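Local coordinates for Thiol:disulfide interchange protein DsbA (Pseudomonas aeruginosa, PDB 4ZL8) that probably forms disulfide bonds in other periplasmic proteins by transferring its own redox-active disulfide to them, at residues E44-V48 and H59-L63; Y35-Y41 and V94-K100; T80-M84 and K124-Y129. The protein carries 1 engineered substitution. All blocks are in the same frame, centred on the assembly; numbering follows the deposited sequence.

Overall arrangement
From the N terminus, strand 27-33 runs into residues 35-41, where contact 2 opens at the redox-active turn and the start of helix 38-52. Contact 1 then closes a short loop between that helix and strand 58-64, and lies wholly within the longer span of contact 2. Contact 3 opens at 80-84, before contact 2 has closed at 94-100, and closes at 124-129, so contacts 2 and 3 cross. Contact 1 ties helix 38-52 to the edge strand of the thioredoxin-type sheet, contact 3 belongs to the helices beyond it, and contact 2 joins the two regions. It touches both: Phe95 CE2 lies 3.5 Å from Glu44 CD, and Tyr35 OH is 3.9 Å from Leu81 CD1.

Contact 1. Residues E44-V48 and H59-L63; sequences EPTIV and HFVRL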
loop_
_atom_site.group_PDB
_atom_site.type_symbol
_atom_site.label_atom_id
_atom_site.label_comp_id
_atom_site.label_asym_id
_atom_site.label_seq_id
_atom_site.Cartn_x
_atom_site.Cartn_y
_atom_site.Cartn_z
ATOM N N GLU A 44 4.921 -9.646 3.214
ATOM C CA GLU A 44 4.775 -9.846 1.771
ATOM C C GLU A 44 4.462 -11.281 1.342
ATOM O O GLU A 44 3.583 -11.478 0.497
ATOM C CB GLU A 44 6.002 -9.319 1.025
ATOM C CG GLU A 44 6.065 -7.806 1.011
ATOM C CD GLU A 44 5.069 -7.189 0.060
ATOM O OE1 GLU A 44 5.288 -7.307 -1.154
ATOM O OE2 GLU A 44 4.056 -6.624 0.519
ATOM N N PRO A 45 5.161 -12.282 1.881
ATOM C CA PRO A 45 4.853 -13.647 1.413
ATOM C C PRO A 45 3.431 -14.106 1.754
ATOM O O PRO A 45 2.928 -15.077 1.166
ATOM C CB PRO A 45 5.894 -14.523 2.123
ATOM C CG PRO A 45 6.950 -13.578 2.580
ATOM C CD PRO A 45 6.333 -12.240 2.770
ATOM N N THR A 46 2.777 -13.399 2.662
ATOM C CA THR A 46 1.392 -13.711 3.022
ATOM C C THR A 46 0.414 -12.915 2.153
ATOM O O THR A 46 -0.500 -13.485 1.546
ATOM C CB THR A 46 1.153 -13.428 4.513
ATOM O OG1 THR A 46 2.015 -14.273 5.296
ATOM C CG2 THR A 46 -0.286 -13.723 4.905
ATOM N N ILE A 47 0.620 -11.611 2.052
ATOM C CA ILE A 47 -0.361 -10.762 1.396
ATOM C C ILE A 47 -0.242 -10.826 -0.136
ATOM O O ILE A 47 -1.236 -10.716 -0.834
ATOM C CB ILE A 47 -0.303 -9.293 1.923
ATOM C CG1 ILE A 47 -1.530 -8.533 1.425
ATOM C CG2 ILE A 47 1.009 -8.575 1.527
ATOM C CD1 ILE A 47 -1.717 -7.204 2.067
ATOM N N VAL A 48 0.952 -11.033 -0.672
ATOM C CA VAL A 48 1.101 -11.050 -2.127
ATOM C C VAL A 48 0.250 -12.133 -2.803
ATOM O O VAL A 48 -0.576 -11.813 -3.664
ATOM C CB VAL A 48 2.582 -11.120 -2.556
ATOM C CG1 VAL A 48 2.703 -11.392 -4.068
ATOM C CG2 VAL A 48 3.308 -9.806 -2.213
ATOM N N HIS A 59 -10.822 -4.377 -5.415
ATOM C CA HIS A 59 -9.666 -3.615 -5.898
ATOM C C HIS A 59 -8.637 -3.473 -4.782
ATOM O O HIS A 59 -8.847 -2.738 -3.819
ATOM C CB HIS A 59 -10.142 -2.239 -6.356
ATOM C CG HIS A 59 -9.054 -1.290 -6.731
ATOM N ND1 HIS A 59 -8.065 -1.595 -7.643
ATOM C CD2 HIS A 59 -8.841 -0.011 -6.357
ATOM C CE1 HIS A 59 -7.263 -0.552 -7.780
ATOM N NE2 HIS A 59 -7.722 0.426 -7.021
ATOM N N PHE A 60 -7.546 -4.217 -4.911
ATOM C CA PHE A 60 -6.455 -4.171 -3.955
ATOM C C PHE A 60 -5.456 -3.121 -4.392
ATOM O O PHE A 60 -5.036 -3.081 -5.551
ATOM C CB PHE A 60 -5.754 -5.526 -3.873
ATOM C CG PHE A 60 -4.534 -5.507 -3.005
ATOM C CD1 PHE A 60 -4.644 -5.544 -1.639
ATOM C CD2 PHE A 60 -3.284 -5.423 -3.575
ATOM C CE1 PHE A 60 -3.505 -5.501 -0.843
ATOM C CE2 PHE A 60 -2.156 -5.375 -2.795
ATOM C CZ PHE A 60 -2.267 -5.406 -1.447
ATOM N N VAL A 61 -5.041 -2.294 -3.441
ATOM C CA VAL A 61 -4.000 -1.331 -3.724
ATOM C C VAL A 61 -3.119 -1.133 -2.518
ATOM O O VAL A 61 -3.534 -1.269 -1.380
ATOM C CB VAL A 61 -4.567 -0.005 -4.161
ATOM C CG1 VAL A 61 -5.377 0.589 -3.053
ATOM C CG2 VAL A 61 -3.461 0.938 -4.627
ATOM N N ARG A 62 -1.864 -0.839 -2.815
ATOM C CA ARG A 62 -0.960 -0.405 -1.797
ATOM C C ARG A 62 -0.928 1.098 -1.795
ATOM O O ARG A 62 -1.014 1.740 -2.838
ATOM C CB ARG A 62 0.449 -0.928 -2.018
ATOM C CG ARG A 62 0.617 -2.370 -1.598
ATOM C CD ARG A 62 2.081 -2.756 -1.543
ATOM N NE ARG A 62 2.189 -4.168 -1.213
ATOM C CZ ARG A 62 1.988 -5.148 -2.077
ATOM N NH1 ARG A 62 1.714 -4.883 -3.343
ATOM N NH2 ARG A 62 2.092 -6.403 -1.659
ATOM N N LEU A 63 -0.800 1.656 -0.605
ATOM C CA LEU A 63 -0.698 3.095 -0.437
ATOM C C LEU A 63 0.503 3.370 0.462
ATOM O O LEU A 63 0.563 2.857 1.575
ATOM C CB LEU A 63 -1.950 3.630 0.248
ATOM C CG LEU A 63 -2.082 5.155 0.270
ATOM C CD1 LEU A 63 -2.319 5.730 -1.123
ATOM C CD2 LEU A 63 -3.222 5.500 1.230
#
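Phe60 leads from strand 58-64 toward helix 38-52 and meets Ile47 there. With its CG anti to the backbone N (chi1 174°), the ring projects toward the helix, where CE1 lies 3.8 Å and CZ 4.0 Å from Ile47 CD1. The methyl approaches obliquely. Ile47 reaches it through an extended CG1 branch, while its CG2 branch turns to the next strand side chain that faces the helix, Arg62.

Phe60 also packs against that arginine: its CE2 sits 3.9 Å from the guanidinium plane of Arg62, offset toward the rim, with Arg62 NH1 in the plane of the phenyl ring. The ring thus presents its edge to the guanidinium face.

Arg62 stretches from CG to NE and spans the gap to Glu44. Its NH2 donates to Glu44 OE2 at 2.9 Å in a salt bridge whose N-H...O angle of 137° shows a bent bond. The oxygen is met on its syn side, but the carboxylate and guanidinium planes stand 61° apart, and Arg62 NE is 3.5 Å from the same Glu44 OE2. One N-H therefore makes the link, not a flat two-point pairing. Ile47 CG2 at 4.0 Å and Val48 CG2 at 3.7 Å border Arg62 NH2, the latter near the guanidinium plane. Both groups have second partners: Arg62 NE forms a salt bridge with Glu31, and Glu44 OE1 is hydrogen-bonded to His91 NE2, so both oxygens of this buried carboxylate are engaged.

The axes of the short segments approach to 12.6 Å, a gap bridged by side chains. Helix 38-52 is the crossover of a beta-alpha-beta unit between parallel strands 27-33 and 58-64; Thr46 continues the packing to helix 172-188, whereas Leu63 of the edge strand meets helix 132-148.

Contact 2. Residues Y35-Y41 and V94-K100; sequences YGCPHCY and VFEAIHK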
loop_
_atom_site.group_PDB
_atom_site.type_symbol
_atom_site.label_atom_id
_atom_site.label_comp_id
_atom_site.label_asym_id
_atom_site.label_seq_id
_atom_site.Cartn_x
_atom_site.Cartn_y
_atom_site.Cartn_z
ATOM N N TYR A 35 8.206 0.764 1.989
ATOM C CA TYR A 35 9.178 -0.206 1.490
ATOM C C TYR A 35 10.257 -0.571 2.514
ATOM O O TYR A 35 10.762 -1.696 2.491
ATOM C CB TYR A 35 9.881 0.309 0.249
ATOM C CG TYR A 35 9.147 0.261 -1.075
ATOM C CD1 TYR A 35 8.651 -0.927 -1.602
ATOM C CD2 TYR A 35 9.078 1.387 -1.872
ATOM C CE1 TYR A 35 8.050 -0.963 -2.847
ATOM C CE2 TYR A 35 8.486 1.366 -3.107
ATOM C CZ TYR A 35 7.992 0.193 -3.608
ATOM O OH TYR A 35 7.433 0.238 -4.863
ATOM N N GLY A 36 10.640 0.365 3.383
ATOM C CA GLY A 36 11.699 0.136 4.347
ATOM C C GLY A 36 11.255 -0.500 5.661
ATOM O O GLY A 36 12.079 -0.737 6.529
ATOM N N CYS A 37 9.958 -0.767 5.787
ATOM C CA CYS A 37 9.354 -1.270 7.007
ATOM C C CYS A 37 9.581 -2.779 7.105
ATOM O O CYS A 37 9.106 -3.530 6.268
ATOM C CB CYS A 37 7.867 -0.878 6.985
ATOM S SG CYS A 37 6.679 -1.908 7.854
ATOM N N PRO A 38 10.332 -3.232 8.129
ATOM C CA PRO A 38 10.623 -4.675 8.161
ATOM C C PRO A 38 9.384 -5.571 8.364
ATOM O O PRO A 38 9.366 -6.672 7.815
ATOM C CB PRO A 38 11.611 -4.830 9.320
ATOM C CG PRO A 38 11.943 -3.515 9.771
ATOM C CD PRO A 38 11.095 -2.483 9.129
ATOM N N HIS A 39 8.389 -5.125 9.140
ATOM C CA HIS A 39 7.182 -5.936 9.271
ATOM C C HIS A 39 6.457 -6.019 7.931
ATOM O O HIS A 39 5.820 -7.035 7.629
ATOM C CB HIS A 39 6.221 -5.376 10.309
ATOM C CG HIS A 39 6.710 -5.458 11.720
ATOM N ND1 HIS A 39 5.861 -5.341 12.802
ATOM C CD2 HIS A 39 7.952 -5.610 12.236
ATOM C CE1 HIS A 39 6.553 -5.434 13.921
ATOM N NE2 HIS A 39 7.828 -5.598 13.608
ATOM N N CYS A 40 6.525 -4.949 7.143
ATOM C CA CYS A 40 5.896 -4.923 5.832
ATOM C C CYS A 40 6.576 -5.949 4.933
ATOM O O CYS A 40 5.917 -6.756 4.260
ATOM C CB CYS A 40 6.005 -3.529 5.229
ATOM S SG CYS A 40 5.250 -2.189 6.269
ATOM N N TYR A 41 7.905 -5.951 4.933
ATOM C CA TYR A 41 8.669 -6.949 4.190
ATOM C C TYR A 41 8.266 -8.360 4.609
ATOM O O TYR A 41 8.020 -9.221 3.759
ATOM C CB TYR A 41 10.177 -6.710 4.389
ATOM C CG TYR A 41 11.091 -7.693 3.691
ATOM C CD1 TYR A 41 11.122 -7.795 2.323
ATOM C CD2 TYR A 41 11.952 -8.487 4.415
ATOM C CE1 TYR A 41 11.960 -8.681 1.686
ATOM C CE2 TYR A 41 12.796 -9.379 3.794
ATOM C CZ TYR A 41 12.799 -9.460 2.428
ATOM O OH TYR A 41 13.627 -10.355 1.787
ATOM N N VAL A 94 12.397 -4.258 -5.294
ATOM C CA VAL A 94 12.627 -3.084 -4.459
ATOM C C VAL A 94 12.695 -3.513 -3.002
ATOM O O VAL A 94 13.617 -3.141 -2.287
ATOM C CB VAL A 94 11.548 -2.003 -4.673
ATOM C CG1 VAL A 94 11.666 -0.899 -3.635
ATOM C CG2 VAL A 94 11.646 -1.416 -6.082
ATOM N N PHE A 95 11.748 -4.329 -2.563
ATOM C CA PHE A 95 11.803 -4.863 -1.210
ATOM C C PHE A 95 13.112 -5.615 -0.971
ATOM O O PHE A 95 13.725 -5.481 0.107
ATOM C CB PHE A 95 10.612 -5.786 -0.930
ATOM C CG PHE A 95 9.449 -5.113 -0.240
ATOM C CD1 PHE A 95 9.578 -4.634 1.055
ATOM C CD2 PHE A 95 8.218 -4.988 -0.869
ATOM C CE1 PHE A 95 8.527 -4.038 1.706
ATOM C CE2 PHE A 95 7.162 -4.387 -0.211
ATOM C CZ PHE A 95 7.308 -3.924 1.066
ATOM N N GLU A 96 13.543 -6.437 -1.924
ATOM C CA GLU A 96 14.736 -7.240 -1.721
ATOM C C GLU A 96 15.985 -6.340 -1.681
ATOM O O GLU A 96 16.905 -6.579 -0.884
ATOM C CB GLU A 96 14.859 -8.327 -2.801
ATOM C CG GLU A 96 15.687 -9.531 -2.375
ATOM C CD GLU A 96 14.972 -10.475 -1.384
ATOM O OE1 GLU A 96 13.844 -10.181 -0.896
ATOM O OE2 GLU A 96 15.559 -11.535 -1.084
ATOM N N ALA A 97 16.010 -5.311 -2.518
ATOM C CA ALA A 97 17.162 -4.393 -2.538
ATOM C C ALA A 97 17.357 -3.738 -1.163
ATOM O O ALA A 97 18.462 -3.648 -0.645
ATOM C CB ALA A 97 16.970 -3.332 -3.592
ATOM N N ILE A 98 16.254 -3.294 -0.590
ATOM C CA ILE A 98 16.300 -2.557 0.668
ATOM C C ILE A 98 16.596 -3.469 1.843
ATOM O O ILE A 98 17.401 -3.132 2.691
ATOM C CB ILE A 98 14.995 -1.799 0.867
ATOM C CG1 ILE A 98 14.925 -0.639 -0.125
ATOM C CG2 ILE A 98 14.855 -1.282 2.304
ATOM C CD1 ILE A 98 13.556 0.030 -0.255
ATOM N N HIS A 99 16.007 -4.658 1.873
ATOM C CA HIS A 99 16.099 -5.509 3.050
ATOM C C HIS A 99 17.150 -6.589 2.974
ATOM O O HIS A 99 17.607 -7.053 3.985
ATOM C CB HIS A 99 14.741 -6.137 3.380
ATOM C CG HIS A 99 13.727 -5.125 3.773
ATOM N ND1 HIS A 99 13.576 -4.694 5.077
ATOM C CD2 HIS A 99 12.859 -4.407 3.033
ATOM C CE1 HIS A 99 12.640 -3.766 5.117
ATOM N NE2 HIS A 99 12.187 -3.568 3.894
ATOM N N LYS A 100 17.528 -7.006 1.779
ATOM C CA LYS A 100 18.553 -8.034 1.666
ATOM C C LYS A 100 19.863 -7.478 1.115
ATOM O O LYS A 100 20.938 -7.909 1.546
ATOM C CB LYS A 100 18.051 -9.189 0.791
ATOM C CG LYS A 100 16.933 -10.002 1.436
ATOM C CD LYS A 100 17.273 -10.443 2.855
ATOM C CE LYS A 100 16.171 -11.317 3.449
ATOM N NZ LYS A 100 15.951 -11.043 4.895
#
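Tyr41 lies against His99 in an offset stack, the rings 6° from parallel with centroids 4.5 Å apart. Its CG is anti to the backbone N (chi1 179°), which carries the ring across helix 87-99 toward Glu96 and Lys100. CB begins the overlap, sitting over the centre of the imidazole, and CG follows at 3.7 Å from His99 CG. The pairing is reciprocal: His99 CB lies over the centre of the phenol ring, so each ring receives a CH-pi contact from the other's methylene. CD1 meets Phe95 CD1 at 3.7 Å, CD2 belongs to the face that His99 CB covers, CE1 approaches Glu96 OE1 and CE2 approaches Lys100 NZ, both neighbours near the ring plane. At the tip, Tyr41 OH donates to Glu96 OE1 at 2.7 Å, coming from above the carboxylate plane, and the Lys100 chain crosses the phenol end at about a right angle, its CE against the hydroxyl.

The imidazole is also held at its edge. His99 NE2 donates to Tyr35 O at 2.7 Å, in the carbonyl plane and close to its own ring plane, while Ile98 CG2 lies against the face opposite Tyr41, offset toward its rim. On the Tyr35 side, the phenol ring directs its edge at the face of Phe95, the planes at 78°, and takes Val94 CG1 over its own centre at 3.5 Å; its hydroxyl continues to Glu87.

Residues 37-40 form the redox-active CxxC of the thioredoxin fold, with Cys37 SG and Cys40 SG 2.1 Å apart and Cys37 at the N-cap of the helix. Neither sulfur touches segment 94-100. The bonds and stacks grip the residues on both sides of the motif, consistent with a turn held in place while its disulfide remains available for exchange.

Contact 3. Residues T80-M84 and K124-Y129; sequences TLISM and KFLSTY. Engineered in segment 80-84: Ile82 (natural residue Glu).
Thr80 and Phe125 cross at about a right angle, the methyl CG2 of Thr80 standing 3.5 Å from both CD1 and CE1 of the Phe125 ring. That methyl is anti to the backbone N, whereas OG1, anti to the carbonyl carbon, turns back to bond with Gln76 O and also passes 3.6 Å from Tyr129 CD1. Leu81 CD2 approaches the Phe125 ring obliquely at 4.0 Å from CE1.

Met84 SD lies 3.6 Å from Phe125 CA and 5.4 Å from the centroid of the Phe125 ring, 74° off the ring normal, an oblique Met-aromatic contact. A bend at chi3 (74°) then lays CE against Lys124 CG at 3.8 Å. Thr128 divides its two branches: CG2 meets Thr80 CG2 at 3.7 Å, while OG1 donates to Lys124 O and accepts from a water also hydrogen-bonded to Ser83 OG, a bridge across the contact. Thr128 N reaches that same carbonyl oxygen from the opposite face of its plane.

The short helical segments approach to 9.5 Å at 114°, joining helices 70-84 and 122-129 of the DsbA helical region. Around them, Phe125 packs on Leu115 of helix 108-116, Leu81 on Val90 of helix 87-99, and both threonines on Ile134 of helix 132-148.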
loop_
_atom_site.group_PDB
_atom_site.type_symbol
_atom_site.label_atom_id
_atom_site.label_comp_id
_atom_site.label_asym_id
_atom_site.label_seq_id
_atom_site.Cartn_x
_atom_site.Cartn_y
_atom_site.Cartn_z
ATOM N N THR A 80 5.809 6.934 -8.337
ATOM C CA THR A 80 6.437 7.114 -9.640
ATOM C C THR A 80 6.340 5.822 -10.444
ATOM O O THR A 80 5.978 5.833 -11.625
ATOM C CB THR A 80 7.901 7.568 -9.501
ATOM O OG1 THR A 80 7.919 8.870 -8.899
ATOM C CG2 THR A 80 8.581 7.654 -10.841
ATOM N N LEU A 81 6.649 4.704 -9.797
ATOM C CA LEU A 81 6.595 3.412 -10.466
ATOM C C LEU A 81 5.166 3.047 -10.866
ATOM O O LEU A 81 4.935 2.495 -11.942
ATOM C CB LEU A 81 7.200 2.331 -9.570
ATOM C CG LEU A 81 8.681 2.482 -9.255
ATOM C CD1 LEU A 81 9.098 1.523 -8.164
ATOM C CD2 LEU A 81 9.507 2.305 -10.494
ATOM N N ILE A 82 4.199 3.334 -9.995
ATOM C CA ILE A 82 2.789 3.175 -10.366
ATOM C C ILE A 82 2.429 3.994 -11.609
ATOM O O ILE A 82 1.829 3.481 -12.553
ATOM C CB ILE A 82 1.860 3.572 -9.196
ATOM C CG1 ILE A 82 1.961 2.560 -8.061
ATOM C CG2 ILE A 82 0.423 3.695 -9.670
ATOM C CD1 ILE A 82 1.402 1.206 -8.378
ATOM N N SER A 83 2.828 5.260 -11.643
ATOM C CA SER A 83 2.532 6.116 -12.786
ATOM C C SER A 83 3.133 5.554 -14.065
ATOM O O SER A 83 2.515 5.606 -15.149
ATOM C CB SER A 83 3.103 7.515 -12.530
ATOM O OG SER A 83 3.044 8.342 -13.682
ATOM N N MET A 84 4.333 5.011 -13.958
ATOM C CA MET A 84 5.015 4.425 -15.109
ATOM C C MET A 84 4.449 3.070 -15.523
ATOM O O MET A 84 4.801 2.563 -16.585
ATOM C CB MET A 84 6.497 4.256 -14.823
ATOM C CG MET A 84 7.248 5.552 -14.757
ATOM S SD MET A 84 8.994 5.334 -14.413
ATOM C CE MET A 84 9.592 4.704 -15.980
ATOM N N LYS A 124 12.848 8.605 -17.909
ATOM C CA LYS A 124 11.419 8.681 -17.618
ATOM C C LYS A 124 11.141 8.570 -16.118
ATOM O O LYS A 124 10.270 9.262 -15.588
ATOM C CB LYS A 124 10.640 7.607 -18.383
ATOM C CG LYS A 124 9.130 7.710 -18.232
ATOM C CD LYS A 124 8.592 8.944 -18.912
ATOM C CE LYS A 124 7.073 9.033 -18.833
ATOM N NZ LYS A 124 6.559 10.250 -19.536
ATOM N N PHE A 125 11.888 7.727 -15.412
ATOM C CA PHE A 125 11.730 7.662 -13.973
ATOM C C PHE A 125 12.007 9.031 -13.337
ATOM O O PHE A 125 11.214 9.512 -12.536
ATOM C CB PHE A 125 12.652 6.609 -13.340
ATOM C CG PHE A 125 12.536 6.573 -11.846
ATOM C CD1 PHE A 125 11.537 5.830 -11.234
ATOM C CD2 PHE A 125 13.360 7.340 -11.050
ATOM C CE1 PHE A 125 11.400 5.824 -9.863
ATOM C CE2 PHE A 125 13.219 7.333 -9.664
ATOM C CZ PHE A 125 12.247 6.583 -9.080
ATOM N N LEU A 126 13.132 9.639 -13.674
ATOM C CA LEU A 126 13.493 10.917 -13.077
ATOM C C LEU A 126 12.481 12.013 -13.431
ATOM O O LEU A 126 12.089 12.781 -12.551
ATOM C CB LEU A 126 14.914 11.303 -13.479
ATOM C CG LEU A 126 16.002 10.389 -12.889
ATOM C CD1 LEU A 126 17.331 10.718 -13.491
ATOM C CD2 LEU A 126 16.073 10.522 -11.375
ATOM N N SER A 127 12.064 12.109 -14.692
ATOM C CA SER A 127 11.085 13.114 -15.107
ATOM C C SER A 127 9.760 12.907 -14.377
ATOM O O SER A 127 9.119 13.866 -13.935
ATOM C CB SER A 127 10.861 13.047 -16.615
ATOM O OG SER A 127 9.895 13.998 -17.042
ATOM N N THR A 128 9.342 11.651 -14.249
ATOM C CA THR A 128 8.094 11.360 -13.555
ATOM C C THR A 128 8.226 11.658 -12.063
ATOM O O THR A 128 7.363 12.275 -11.455
ATOM C CB THR A 128 7.658 9.885 -13.774
ATOM O OG1 THR A 128 7.528 9.625 -15.168
ATOM C CG2 THR A 128 6.323 9.608 -13.103
ATOM N N TYR A 129 9.336 11.246 -11.459
ATOM C CA TYR A 129 9.539 11.458 -10.037
ATOM C C TYR A 129 9.404 12.924 -9.667
ATOM O O TYR A 129 8.828 13.249 -8.636
ATOM C CB TYR A 129 10.917 10.918 -9.637
ATOM C CG TYR A 129 11.240 10.958 -8.150
ATOM C CD1 TYR A 129 10.982 9.861 -7.345
ATOM C CD2 TYR A 129 11.825 12.070 -7.567
ATOM C CE1 TYR A 129 11.291 9.871 -6.002
ATOM C CE2 TYR A 129 12.141 12.094 -6.217
ATOM C CZ TYR A 129 11.851 10.990 -5.443
ATOM O OH TYR A 129 12.150 11.004 -4.097
HETATM O O HOH W 1 5.151 8.010 -15.970
#